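Local coordinates for extracellular solute-binding protein family 5 (Brucella melitensis, PDB 4ONY) that probably binds peptides or related solutes in the periplasm and delivers them to an ABC transporter for import, at residues A[109-114]-A[533-538]; A[94-99]-A[181-186]; A[515-520]-A[554-559]. One frame throughout, in Å; residues are numbered along the deposited sequence.

Along the chain the six segments run 94-99, 109-114, 181-186, 515-520, 533-538 and 554-559, so that contact 1 interleaves with both others, while contact 2 closes before contact 3 begins. Contacts 1 and 2 are neighbours, with centres 12 Å apart, and strand 97-108 serves both: it begins in contact 2 and leads to the turn of contact 1. They touch where Arg-537 packs on Pro-95 and Arg-112 on Pro-182. Contact 3 lies about 30 Å from either centre. Helix 537-553 spans that gap, beginning at contact 1 and ending beside contact 3. It thus runs from beside the antiparallel sheet around strand 97-108 to the six-stranded mixed sheet containing strand 557-562.

Contact 1 (A[109-114]-A[533-538]); sequences DPERKW and AARNRA
At the tip of the beta-hairpin formed by strands 97-108 and 114-119, Glu-111 makes a surface salt bridge to Arg-535, which sits in the short link between helices 522-533 and 537-553. The hairpin belongs to the antiparallel sheet, whereas helix 537-553 leads into strand 557-562 of the six-stranded mixed sheet, so this ion pair joins distant parts of the sequence and probably crosses between lobes of the binding protein. The backbones stay well apart, and two long side chains cover the distance, meeting at about a right angle. The Glu-111 chain is folded at chi2 (-56°), which swings its carboxylate from the turn toward the arginine.

A type I turn from Asp-109 to Arg-112 presents Glu-111. Behind it, Asp-109 OD2 takes the backbone N of Lys-113 at 3.0 Å on its anti lone pair and the NZ of Lys-113 on the syn side, which ties the loop to itself. Pro-110 O accepts a hydrogen bond from Arg-179, whose charge lies close to that of Arg-535; the Glu-111 carboxylate probably helps to balance the two neighbouring arginine charges.

The grip is end-on, one nitrogen to each oxygen, with the carboxylate and guanidinium planes 36° apart. Arg-535 NH2 reaches the syn lone pair of Glu-111 OE1 at 2.9 Å, and the straighter bond, at 175°, runs from Arg-535 NH1 to Glu-111 OE2 over 2.8 Å.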
ATOM      1  N   ASP A 109       7.722  -7.833 -26.075  1.00 26.07           N
ATOM      2  CA  ASP A 109       8.661  -6.956 -26.773  1.00 27.64           C
ATOM      3  C   ASP A 109       9.678  -6.372 -25.788  1.00 27.27           C
ATOM      4  O   ASP A 109       9.287  -5.865 -24.745  1.00 26.44           O
ATOM      5  CB  ASP A 109       7.829  -5.825 -27.400  1.00 28.69           C
ATOM      6  CG  ASP A 109       8.653  -4.882 -28.241  1.00 30.32           C
ATOM      7  OD1 ASP A 109       9.493  -5.346 -29.034  1.00 34.09           O
ATOM      8  OD2 ASP A 109       8.520  -3.659 -28.054  1.00 30.82           O
ATOM      9  N   PRO A 110      10.973  -6.402 -26.114  1.00 28.26           N
ATOM     10  CA  PRO A 110      11.954  -5.690 -25.246  1.00 28.47           C
ATOM     11  C   PRO A 110      11.556  -4.248 -24.944  1.00 26.88           C
ATOM     12  O   PRO A 110      11.722  -3.789 -23.842  1.00 26.60           O
ATOM     13  CB  PRO A 110      13.259  -5.729 -26.078  1.00 28.96           C
ATOM     14  CG  PRO A 110      13.101  -6.907 -26.980  1.00 29.37           C
ATOM     15  CD  PRO A 110      11.633  -7.026 -27.281  1.00 29.72           C
ATOM     16  N   GLU A 111      11.018  -3.545 -25.941  1.00 28.21           N
ATOM     17  CA  GLU A 111      10.563  -2.165 -25.759  1.00 27.47           C
ATOM     18  C   GLU A 111       9.129  -2.082 -25.247  1.00 25.91           C
ATOM     19  O   GLU A 111       8.586  -1.008 -25.156  1.00 25.50           O
ATOM     20  CB  GLU A 111      10.745  -1.365 -27.054  1.00 29.48           C
ATOM     21  CG  GLU A 111      12.218  -1.048 -27.385  1.00 31.02           C
ATOM     22  CD  GLU A 111      12.939  -0.305 -26.252  1.00 32.27           C
ATOM     23  OE1 GLU A 111      12.516   0.795 -25.853  1.00 32.44           O
ATOM     24  OE2 GLU A 111      13.930  -0.828 -25.719  1.00 33.44           O
ATOM     25  N   ARG A 112       8.503  -3.226 -24.957  1.00 24.91           N
ATOM     26  CA  ARG A 112       7.150  -3.287 -24.389  1.00 23.62           C
ATOM     27  C   ARG A 112       6.036  -2.625 -25.213  1.00 24.63           C
ATOM     28  O   ARG A 112       5.094  -2.091 -24.664  1.00 22.95           O
ATOM     29  CB  ARG A 112       7.151  -2.792 -22.958  1.00 22.32           C
ATOM     30  CG  ARG A 112       7.950  -3.766 -22.089  1.00 21.72           C
ATOM     31  CD  ARG A 112       7.717  -3.598 -20.600  1.00 19.88           C
ATOM     32  NE  ARG A 112       8.553  -4.517 -19.875  1.00 19.61           N
ATOM     33  CZ  ARG A 112       8.796  -4.473 -18.565  1.00 18.91           C
ATOM     34  NH1 ARG A 112       8.270  -3.533 -17.788  1.00 18.51           N
ATOM     35  NH2 ARG A 112       9.617  -5.340 -18.034  1.00 18.69           N
ATOM     36  N   LYS A 113       6.129  -2.732 -26.539  1.00 26.34           N
ATOM     37  CA  LYS A 113       5.065  -2.276 -27.433  1.00 27.29           C
ATOM     38  C   LYS A 113       4.000  -3.338 -27.669  1.00 25.80           C
ATOM     39  O   LYS A 113       2.912  -3.023 -28.179  1.00 25.55           O
ATOM     40  CB  LYS A 113       5.693  -1.857 -28.761  1.00 32.09           C
ATOM     41  CG  LYS A 113       6.267  -0.426 -28.790  1.00 35.19           C
ATOM     42  CD  LYS A 113       7.688  -0.306 -29.384  1.00 37.48           C
ATOM     43  CE  LYS A 113       7.949  -1.083 -30.701  1.00 39.72           C
ATOM     44  NZ  LYS A 113       9.137  -2.019 -30.626  1.00 37.89           N
ATOM     45  N   TRP A 114       4.283  -4.584 -27.313  1.00 23.75           N
ATOM     46  CA  TRP A 114       3.262  -5.659 -27.334  1.00 23.64           C
ATOM     47  C   TRP A 114       3.568  -6.704 -26.290  1.00 22.57           C
ATOM     48  O   TRP A 114       4.717  -6.801 -25.835  1.00 22.71           O
ATOM     49  CB  TRP A 114       3.156  -6.352 -28.727  1.00 24.05           C
ATOM     50  CG  TRP A 114       4.437  -6.949 -29.206  1.00 24.78           C
ATOM     51  CD1 TRP A 114       5.339  -6.370 -30.035  1.00 25.54           C
ATOM     52  CD2 TRP A 114       4.976  -8.236 -28.865  1.00 26.36           C
ATOM     53  NE1 TRP A 114       6.406  -7.204 -30.240  1.00 26.45           N
ATOM     54  CE2 TRP A 114       6.212  -8.361 -29.543  1.00 26.64           C
ATOM     55  CE3 TRP A 114       4.543  -9.289 -28.048  1.00 26.50           C
ATOM     56  CZ2 TRP A 114       7.035  -9.481 -29.406  1.00 27.50           C
ATOM     57  CZ3 TRP A 114       5.344 -10.435 -27.950  1.00 26.54           C
ATOM     58  CH2 TRP A 114       6.580 -10.516 -28.619  1.00 26.88           C
ATOM     59  N   ALA A 533      12.262   6.093 -15.725  1.00 15.40           N
ATOM     60  CA  ALA A 533      13.138   5.706 -16.843  1.00 16.17           C
ATOM     61  C   ALA A 533      13.921   4.436 -16.529  1.00 15.80           C
ATOM     62  O   ALA A 533      14.375   3.777 -17.432  1.00 16.47           O
ATOM     63  CB  ALA A 533      14.113   6.856 -17.191  1.00 16.31           C
ATOM     64  N   ALA A 534      14.053   4.078 -15.263  1.00 15.72           N
ATOM     65  CA  ALA A 534      14.922   2.977 -14.832  1.00 17.00           C
ATOM     66  C   ALA A 534      14.438   1.671 -15.426  1.00 18.70           C
ATOM     67  O   ALA A 534      13.269   1.402 -15.405  1.00 19.49           O
ATOM     68  CB  ALA A 534      14.945   2.855 -13.319  1.00 16.37           C
ATOM     69  N   ARG A 535      15.341   0.899 -15.977  1.00 20.95           N
ATOM     70  CA  ARG A 535      15.010  -0.380 -16.570  1.00 23.91           C
ATOM     71  C   ARG A 535      15.560  -1.583 -15.832  1.00 24.64           C
ATOM     72  O   ARG A 535      15.281  -2.732 -16.222  1.00 26.84           O
ATOM     73  CB  ARG A 535      15.513  -0.412 -18.006  1.00 26.13           C
ATOM     74  CG  ARG A 535      14.738   0.583 -18.872  1.00 28.79           C
ATOM     75  CD  ARG A 535      14.632   0.044 -20.263  1.00 32.19           C
ATOM     76  NE  ARG A 535      14.130   1.021 -21.190  1.00 34.46           N
ATOM     77  CZ  ARG A 535      13.998   0.773 -22.477  1.00 36.05           C
ATOM     78  NH1 ARG A 535      14.331  -0.417 -22.966  1.00 38.30           N
ATOM     79  NH2 ARG A 535      13.522   1.704 -23.275  1.00 36.66           N
ATOM     80  N   ASN A 536      16.384  -1.368 -14.819  1.00 21.49           N
ATOM     81  CA  ASN A 536      16.795  -2.491 -14.021  1.00 20.62           C
ATOM     82  C   ASN A 536      16.640  -2.122 -12.554  1.00 19.35           C
ATOM     83  O   ASN A 536      16.549  -0.927 -12.233  1.00 16.45           O
ATOM     84  CB  ASN A 536      18.226  -2.873 -14.389  1.00 22.08           C
ATOM     85  CG  ASN A 536      19.216  -1.759 -14.091  1.00 23.81           C
ATOM     86  OD1 ASN A 536      19.451  -1.398 -12.944  1.00 22.48           O
ATOM     87  ND2 ASN A 536      19.774  -1.195 -15.133  1.00 26.04           N
ATOM     88  N   ARG A 537      16.603  -3.128 -11.686  1.00 19.61           N
ATOM     89  CA  ARG A 537      16.286  -2.908 -10.265  1.00 21.07           C
ATOM     90  C   ARG A 537      17.360  -2.010  -9.581  1.00 21.19           C
ATOM     91  O   ARG A 537      17.017  -1.191  -8.779  1.00 20.69           O
ATOM     92  CB  ARG A 537      15.956  -4.256  -9.536  1.00 21.37           C
ATOM     93  CG  ARG A 537      15.310  -4.142  -8.141  1.00 22.29           C
ATOM     94  CD  ARG A 537      13.841  -3.723  -8.082  1.00 21.90           C
ATOM     95  NE  ARG A 537      13.445  -3.215  -6.765  1.00 20.88           N
ATOM     96  CZ  ARG A 537      12.280  -2.601  -6.479  1.00 22.07           C
ATOM     97  NH1 ARG A 537      11.353  -2.425  -7.416  1.00 23.21           N
ATOM     98  NH2 ARG A 537      12.001  -2.126  -5.233  1.00 20.87           N
ATOM     99  N   ALA A 538      18.621  -2.086  -9.984  1.00 22.83           N
ATOM    100  CA  ALA A 538      19.670  -1.274  -9.371  1.00 24.12           C
ATOM    101  C   ALA A 538      19.519   0.225  -9.621  1.00 23.27           C
ATOM    102  O   ALA A 538      19.573   1.043  -8.679  1.00 21.39           O
ATOM    103  CB  ALA A 538      21.035  -1.737  -9.854  1.00 26.00           C
TER

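Contact 2 (A[94-99]-A[181-186]); sequences EPFTLY and FPMLIA
Met-183 reaches out from helix 181-187 and lays its methyl group over one face of the Phe-96 ring. CE of Met-183 sits 3.5 Å above the ring plane, displaced toward the rim, and comes closest to Phe-96 CE1 at 3.6 Å. The methionine does not extend straight: it bends at both chi2 (-61°) and chi3 (-67°), and this curl carries CE back across the ring while Met-183 CB stays 3.6 Å from Phe-96 CZ. The sulfur stands farther off, with SD 5.1 Å from the centroid of the Phe-96 ring, so the closer touch is a CH-pi one made by the methyl. On the other side of the contact, Phe-96 holds CG anti to its backbone N (chi1 -162°), sending the ring out to meet the methionine from the opposite direction.

Leu-98, two residues on, also points its CB at the helix. Its CD1 branch does most of the touching: it meets Ala-186 CB at 3.6 Å and Met-183 CE at 3.9 Å. Leu-19 of strand 18-20 and Met-88 of strand 88-90, both strands paired with 97-108, add to the same largely buried apolar layer.

Met-183 and Ala-186 are three residues apart, hence on one side of the helix, and Phe-96 and Leu-98 alternate with Thr-97, whose CB points away from the helix. What results is a helix packed on the face of an antiparallel sheet, with a Met-aromatic contact just ahead of strand 97-108.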
ATOM      1  N   GLU A  94       8.813 -10.871  -3.997  1.00 13.63           N
ATOM      2  CA  GLU A  94       9.631 -10.045  -4.886  1.00 14.00           C
ATOM      3  C   GLU A  94       9.011  -8.661  -5.035  1.00 13.78           C
ATOM      4  O   GLU A  94       7.833  -8.518  -4.841  1.00 13.16           O
ATOM      5  CB  GLU A  94       9.753 -10.689  -6.292  1.00 14.11           C
ATOM      6  CG  GLU A  94      10.348 -12.078  -6.249  1.00 14.40           C
ATOM      7  CD  GLU A  94      10.480 -12.718  -7.631  1.00 14.56           C
ATOM      8  OE1 GLU A  94      11.117 -12.064  -8.515  1.00 14.19           O
ATOM      9  OE2 GLU A  94       9.955 -13.874  -7.779  1.00 13.66           O
ATOM     10  N   PRO A  95       9.813  -7.647  -5.396  1.00 14.07           N
ATOM     11  CA  PRO A  95       9.234  -6.321  -5.554  1.00 14.17           C
ATOM     12  C   PRO A  95       8.048  -6.240  -6.552  1.00 13.90           C
ATOM     13  O   PRO A  95       6.979  -5.723  -6.191  1.00 12.85           O
ATOM     14  CB  PRO A  95      10.415  -5.477  -6.047  1.00 14.75           C
ATOM     15  CG  PRO A  95      11.634  -6.169  -5.463  1.00 14.97           C
ATOM     16  CD  PRO A  95      11.283  -7.639  -5.568  1.00 14.53           C
ATOM     17  N   PHE A  96       8.240  -6.755  -7.760  1.00 13.90           N
ATOM     18  CA  PHE A  96       7.193  -6.720  -8.772  1.00 14.05           C
ATOM     19  C   PHE A  96       7.494  -7.742  -9.878  1.00 14.19           C
ATOM     20  O   PHE A  96       7.952  -7.390 -10.980  1.00 14.19           O
ATOM     21  CB  PHE A  96       7.088  -5.303  -9.358  1.00 14.29           C
ATOM     22  CG  PHE A  96       5.786  -5.001 -10.085  1.00 14.67           C
ATOM     23  CD1 PHE A  96       4.796  -5.980 -10.320  1.00 14.84           C
ATOM     24  CD2 PHE A  96       5.524  -3.697 -10.519  1.00 14.70           C
ATOM     25  CE1 PHE A  96       3.599  -5.634 -10.993  1.00 14.49           C
ATOM     26  CE2 PHE A  96       4.339  -3.375 -11.170  1.00 14.56           C
ATOM     27  CZ  PHE A  96       3.380  -4.332 -11.386  1.00 14.41           C
ATOM     28  N   THR A  97       7.199  -9.001  -9.571  1.00 14.40           N
ATOM     29  CA  THR A  97       7.319 -10.107 -10.517  1.00 14.42           C
ATOM     30  C   THR A  97       6.026 -10.935 -10.529  1.00 14.22           C
ATOM     31  O   THR A  97       5.478 -11.264  -9.480  1.00 13.03           O
ATOM     32  CB  THR A  97       8.478 -11.016 -10.163  1.00 14.65           C
ATOM     33  OG1 THR A  97       9.700 -10.255 -10.125  1.00 15.20           O
ATOM     34  CG2 THR A  97       8.623 -12.157 -11.225  1.00 14.98           C
ATOM     35  N   LEU A  98       5.577 -11.251 -11.734  1.00 14.40           N
ATOM     36  CA  LEU A  98       4.415 -12.101 -11.996  1.00 14.78           C
ATOM     37  C   LEU A  98       4.827 -13.451 -12.559  1.00 15.14           C
ATOM     38  O   LEU A  98       5.767 -13.524 -13.360  1.00 15.73           O
ATOM     39  CB  LEU A  98       3.541 -11.413 -13.027  1.00 15.20           C
ATOM     40  CG  LEU A  98       3.136  -9.942 -12.737  1.00 15.38           C
ATOM     41  CD1 LEU A  98       2.358  -9.362 -13.895  1.00 16.10           C
ATOM     42  CD2 LEU A  98       2.291  -9.887 -11.480  1.00 15.21           C
ATOM     43  N   TYR A  99       4.124 -14.515 -12.170  1.00 15.26           N
ATOM     44  CA  TYR A  99       4.353 -15.869 -12.683  1.00 15.30           C
ATOM     45  C   TYR A  99       3.063 -16.394 -13.323  1.00 15.73           C
ATOM     46  O   TYR A  99       1.989 -15.766 -13.203  1.00 14.77           O
ATOM     47  CB  TYR A  99       4.847 -16.813 -11.563  1.00 15.41           C
ATOM     48  CG  TYR A  99       6.221 -16.445 -11.070  1.00 14.60           C
ATOM     49  CD1 TYR A  99       7.341 -16.898 -11.724  1.00 14.68           C
ATOM     50  CD2 TYR A  99       6.397 -15.566  -9.973  1.00 13.71           C
ATOM     51  CE1 TYR A  99       8.628 -16.509 -11.344  1.00 14.51           C
ATOM     52  CE2 TYR A  99       7.648 -15.187  -9.574  1.00 13.90           C
ATOM     53  CZ  TYR A  99       8.781 -15.640 -10.283  1.00 14.37           C
ATOM     54  OH  TYR A  99      10.079 -15.267  -9.926  1.00 14.86           O
ATOM     55  N   PHE A 181       2.703  -0.592 -18.163  1.00 18.16           N
ATOM     56  CA  PHE A 181       1.370  -0.983 -18.626  1.00 18.47           C
ATOM     57  C   PHE A 181       1.158  -2.481 -18.891  1.00 18.49           C
ATOM     58  O   PHE A 181       0.128  -3.046 -18.503  1.00 18.01           O
ATOM     59  CB  PHE A 181       0.923  -0.189 -19.866  1.00 19.46           C
ATOM     60  CG  PHE A 181      -0.557  -0.314 -20.132  1.00 19.13           C
ATOM     61  CD1 PHE A 181      -1.455   0.157 -19.210  1.00 19.64           C
ATOM     62  CD2 PHE A 181      -1.025  -0.994 -21.230  1.00 19.99           C
ATOM     63  CE1 PHE A 181      -2.814   0.044 -19.418  1.00 19.92           C
ATOM     64  CE2 PHE A 181      -2.390  -1.136 -21.452  1.00 20.75           C
ATOM     65  CZ  PHE A 181      -3.287  -0.602 -20.538  1.00 20.25           C
ATOM     66  N   PRO A 182       2.117  -3.158 -19.529  1.00 19.08           N
ATOM     67  CA  PRO A 182       1.892  -4.583 -19.704  1.00 18.46           C
ATOM     68  C   PRO A 182       1.768  -5.334 -18.406  1.00 17.60           C
ATOM     69  O   PRO A 182       1.058  -6.327 -18.371  1.00 17.56           O
ATOM     70  CB  PRO A 182       3.131  -5.059 -20.472  1.00 19.76           C
ATOM     71  CG  PRO A 182       3.654  -3.834 -21.131  1.00 20.68           C
ATOM     72  CD  PRO A 182       3.328  -2.701 -20.209  1.00 20.07           C
ATOM     73  N   MET A 183       2.442  -4.875 -17.347  1.00 17.14           N
ATOM     74  CA  MET A 183       2.239  -5.447 -16.025  1.00 15.98           C
ATOM     75  C   MET A 183       0.767  -5.396 -15.583  1.00 15.67           C
ATOM     76  O   MET A 183       0.306  -6.272 -14.847  1.00 14.64           O
ATOM     77  CB  MET A 183       3.085  -4.758 -14.937  1.00 15.85           C
ATOM     78  CG  MET A 183       4.574  -4.591 -15.256  1.00 16.06           C
ATOM     79  SD  MET A 183       5.455  -6.132 -15.511  1.00 16.06           S
ATOM     80  CE  MET A 183       5.373  -6.833 -13.867  1.00 15.07           C
ATOM     81  N   LEU A 184       0.047  -4.348 -15.985  1.00 15.60           N
ATOM     82  CA  LEU A 184      -1.323  -4.126 -15.522  1.00 15.54           C
ATOM     83  C   LEU A 184      -2.284  -5.028 -16.302  1.00 15.89           C
ATOM     84  O   LEU A 184      -3.266  -5.524 -15.759  1.00 14.79           O
ATOM     85  CB  LEU A 184      -1.702  -2.658 -15.693  1.00 16.59           C
ATOM     86  CG  LEU A 184      -0.804  -1.638 -14.991  1.00 16.96           C
ATOM     87  CD1 LEU A 184      -1.306  -0.210 -15.159  1.00 18.27           C
ATOM     88  CD2 LEU A 184      -0.757  -1.966 -13.497  1.00 17.74           C
ATOM     89  N   ILE A 185      -1.967  -5.270 -17.583  1.00 16.35           N
ATOM     90  CA  ILE A 185      -2.719  -6.218 -18.394  1.00 16.78           C
ATOM     91  C   ILE A 185      -2.575  -7.632 -17.780  1.00 16.24           C
ATOM     92  O   ILE A 185      -3.570  -8.372 -17.592  1.00 15.63           O
ATOM     93  CB  ILE A 185      -2.237  -6.208 -19.873  1.00 17.06           C
ATOM     94  CG1 ILE A 185      -2.470  -4.858 -20.535  1.00 17.58           C
ATOM     95  CG2 ILE A 185      -2.926  -7.301 -20.668  1.00 17.37           C
ATOM     96  CD1 ILE A 185      -3.923  -4.445 -20.694  1.00 17.94           C
ATOM     97  N   ALA A 186      -1.337  -7.971 -17.427  1.00 16.15           N
ATOM     98  CA  ALA A 186      -1.004  -9.316 -16.922  1.00 16.20           C
ATOM     99  C   ALA A 186      -1.533  -9.587 -15.518  1.00 15.76           C
ATOM    100  O   ALA A 186      -2.074 -10.678 -15.245  1.00 15.91           O
ATOM    101  CB  ALA A 186       0.511  -9.546 -16.982  1.00 16.37           C
TER

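Contact 3 (A[515-520]-A[554-559]); sequences NFAGVA and GDYYVP
Ala-517 and Tyr-556 bring their CA atoms within 5.8 Å, where a type I turn from Asn-515 to Gly-518 meets the chain leaving helix 537-553 just before strand 557-562. Gly-518, the last residue of the turn, has positive phi, and past it Val-519, like Ala-517, aims CB at the tyrosine.

Val-519 does the main work. Its CG2 methyl stands over the centre of the Tyr-556 ring, 3.5 Å from the centroid and only 6° off the normal, a nearly ideal CH-pi placement. With CG1 anti to the backbone N (chi1 -179°), the second branch is turned toward the phenol end and approaches Tyr-556 CZ at 3.9 Å. On the opposite ring face lies Gly-554 O, which also accepts a hydrogen bond from Arg-328. Ala-517 CB closes the other end by touching Tyr-556 CB at 3.8 Å.

Asn-515 fixes the valine from behind. Its OD1 takes Val-519 N at 2.8 Å and its ND2 gives a bond of the same length to Val-519 O, this one in the carbonyl plane on a lone pair; both polar groups of the valine backbone are thereby tied to one amide. A water bridges the segments at the phenol end, accepting from Ala-520 N and lying 2.7 Å from Tyr-556 OH.

Chemically, then, the direct contact is apolar and its polar part is delegated to the water: the valine methyl and the Gly-554 carbonyl on its two faces probably limit the ring's rotation, while its hydroxyl has a partner beside the packed surface.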
ATOM      1  N   ASN A 515      -0.904  16.513  -3.516  1.00 14.74           N
ATOM      2  CA  ASN A 515       0.351  17.218  -3.148  1.00 13.97           C
ATOM      3  C   ASN A 515       0.046  18.160  -1.987  1.00 13.94           C
ATOM      4  O   ASN A 515      -0.030  19.387  -2.159  1.00 13.97           O
ATOM      5  CB  ASN A 515       0.858  17.987  -4.364  1.00 13.81           C
ATOM      6  CG  ASN A 515       2.271  18.557  -4.180  1.00 13.12           C
ATOM      7  OD1 ASN A 515       2.817  18.648  -3.072  1.00 11.79           O
ATOM      8  ND2 ASN A 515       2.871  18.887  -5.288  1.00 13.19           N
ATOM      9  N   PHE A 516      -0.156  17.593  -0.818  1.00 13.95           N
ATOM     10  CA  PHE A 516      -0.621  18.389   0.329  1.00 14.57           C
ATOM     11  C   PHE A 516       0.385  19.392   0.826  1.00 13.90           C
ATOM     12  O   PHE A 516      -0.010  20.408   1.353  1.00 14.44           O
ATOM     13  CB  PHE A 516      -1.099  17.452   1.435  1.00 15.31           C
ATOM     14  CG  PHE A 516      -2.213  16.534   0.971  1.00 16.69           C
ATOM     15  CD1 PHE A 516      -3.405  17.056   0.437  1.00 17.81           C
ATOM     16  CD2 PHE A 516      -2.085  15.189   1.048  1.00 17.94           C
ATOM     17  CE1 PHE A 516      -4.426  16.228  -0.008  1.00 18.10           C
ATOM     18  CE2 PHE A 516      -3.109  14.355   0.603  1.00 18.14           C
ATOM     19  CZ  PHE A 516      -4.265  14.871   0.107  1.00 18.12           C
ATOM     20  N   ALA A 517       1.684  19.117   0.692  1.00 13.36           N
ATOM     21  CA  ALA A 517       2.708  20.088   1.098  1.00 12.67           C
ATOM     22  C   ALA A 517       2.967  21.178   0.065  1.00 12.95           C
ATOM     23  O   ALA A 517       3.617  22.199   0.399  1.00 13.06           O
ATOM     24  CB  ALA A 517       4.015  19.402   1.416  1.00 13.01           C
ATOM     25  N   GLY A 518       2.444  21.017  -1.157  1.00 12.53           N
ATOM     26  CA  GLY A 518       2.695  21.971  -2.220  1.00 13.10           C
ATOM     27  C   GLY A 518       4.132  21.917  -2.734  1.00 12.95           C
ATOM     28  O   GLY A 518       4.747  22.946  -2.980  1.00 12.54           O
ATOM     29  N   VAL A 519       4.681  20.704  -2.871  1.00 12.66           N
ATOM     30  CA  VAL A 519       6.037  20.548  -3.411  1.00 12.85           C
ATOM     31  C   VAL A 519       6.060  20.951  -4.887  1.00 13.20           C
ATOM     32  O   VAL A 519       5.159  20.544  -5.649  1.00 13.24           O
ATOM     33  CB  VAL A 519       6.505  19.098  -3.244  1.00 12.61           C
ATOM     34  CG1 VAL A 519       7.916  18.913  -3.783  1.00 12.42           C
ATOM     35  CG2 VAL A 519       6.458  18.718  -1.779  1.00 12.55           C
ATOM     36  N   ALA A 520       7.050  21.751  -5.279  1.00 13.71           N
ATOM     37  CA  ALA A 520       7.301  22.125  -6.690  1.00 14.93           C
ATOM     38  C   ALA A 520       8.769  22.456  -6.880  1.00 16.16           C
ATOM     39  O   ALA A 520       9.211  23.594  -6.673  1.00 16.61           O
ATOM     40  CB  ALA A 520       6.437  23.310  -7.151  1.00 15.41           C
ATOM     41  N   GLY A 554      13.698  18.615   2.060  1.00 12.12           N
ATOM     42  CA  GLY A 554      12.751  19.695   1.990  1.00 12.98           C
ATOM     43  C   GLY A 554      11.935  19.916   3.267  1.00 13.52           C
ATOM     44  O   GLY A 554      11.209  20.898   3.351  1.00 14.34           O
ATOM     45  N   ASP A 555      12.008  18.999   4.223  1.00 13.55           N
ATOM     46  CA  ASP A 555      11.137  19.038   5.406  1.00 13.71           C
ATOM     47  C   ASP A 555       9.675  19.408   5.039  1.00 13.37           C
ATOM     48  O   ASP A 555       9.069  20.351   5.581  1.00 13.09           O
ATOM     49  CB  ASP A 555      11.720  19.954   6.481  1.00 13.73           C
ATOM     50  CG  ASP A 555      12.991  19.393   7.064  1.00 14.91           C
ATOM     51  OD1 ASP A 555      12.896  18.547   8.002  1.00 13.83           O
ATOM     52  OD2 ASP A 555      14.076  19.784   6.587  1.00 15.71           O
ATOM     53  N   TYR A 556       9.105  18.615   4.129  1.00 12.42           N
ATOM     54  CA  TYR A 556       7.715  18.777   3.761  1.00 12.16           C
ATOM     55  C   TYR A 556       6.786  18.106   4.758  1.00 12.23           C
ATOM     56  O   TYR A 556       5.691  18.589   4.971  1.00 12.25           O
ATOM     57  CB  TYR A 556       7.491  18.227   2.356  1.00 11.83           C
ATOM     58  CG  TYR A 556       8.334  18.925   1.295  1.00 11.69           C
ATOM     59  CD1 TYR A 556       8.160  20.265   1.039  1.00 11.90           C
ATOM     60  CD2 TYR A 556       9.276  18.255   0.577  1.00 11.60           C
ATOM     61  CE1 TYR A 556       8.900  20.928   0.093  1.00 12.12           C
ATOM     62  CE2 TYR A 556      10.010  18.888  -0.397  1.00 11.80           C
ATOM     63  CZ  TYR A 556       9.828  20.217  -0.654  1.00 12.12           C
ATOM     64  OH  TYR A 556      10.608  20.846  -1.603  1.00 11.87           O
ATOM     65  N   TYR A 557       7.252  17.000   5.347  1.00 12.27           N
ATOM     66  CA  TYR A 557       6.596  16.279   6.409  1.00 12.63           C
ATOM     67  C   TYR A 557       7.483  16.312   7.646  1.00 13.26           C
ATOM     68  O   TYR A 557       8.717  16.407   7.535  1.00 14.83           O
ATOM     69  CB  TYR A 557       6.375  14.817   6.028  1.00 12.71           C
ATOM     70  CG  TYR A 557       5.207  14.510   5.098  1.00 13.23           C
ATOM     71  CD1 TYR A 557       5.025  15.198   3.925  1.00 13.70           C
ATOM     72  CD2 TYR A 557       4.304  13.514   5.396  1.00 13.70           C
ATOM     73  CE1 TYR A 557       3.986  14.877   3.067  1.00 14.87           C
ATOM     74  CE2 TYR A 557       3.265  13.215   4.550  1.00 14.52           C
ATOM     75  CZ  TYR A 557       3.119  13.897   3.394  1.00 14.80           C
ATOM     76  OH  TYR A 557       2.095  13.627   2.554  1.00 17.73           O
ATOM     77  N   VAL A 558       6.866  16.275   8.828  1.00 12.47           N
ATOM     78  CA  VAL A 558       7.551  15.898  10.061  1.00 12.31           C
ATOM     79  C   VAL A 558       7.161  14.423  10.216  1.00 12.14           C
ATOM     80  O   VAL A 558       6.029  14.110  10.554  1.00 11.58           O
ATOM     81  CB  VAL A 558       7.045  16.652  11.285  1.00 12.66           C
ATOM     82  CG1 VAL A 558       7.829  16.251  12.522  1.00 13.00           C
ATOM     83  CG2 VAL A 558       7.108  18.168  11.048  1.00 13.30           C
ATOM     84  N   PRO A 559       8.084  13.519   9.921  1.00 12.13           N
ATOM     85  CA  PRO A 559       7.723  12.102   9.909  1.00 12.32           C
ATOM     86  C   PRO A 559       7.436  11.620  11.339  1.00 12.80           C
ATOM     87  O   PRO A 559       8.173  11.961  12.281  1.00 12.89           O
ATOM     88  CB  PRO A 559       8.955  11.454   9.280  1.00 12.34           C
ATOM     89  CG  PRO A 559      10.108  12.329   9.697  1.00 12.58           C
ATOM     90  CD  PRO A 559       9.532  13.738   9.714  1.00 12.34           C
TER
HETATM   91  O   HOH W   1       9.150  22.546  -3.197  1.00 13.98           O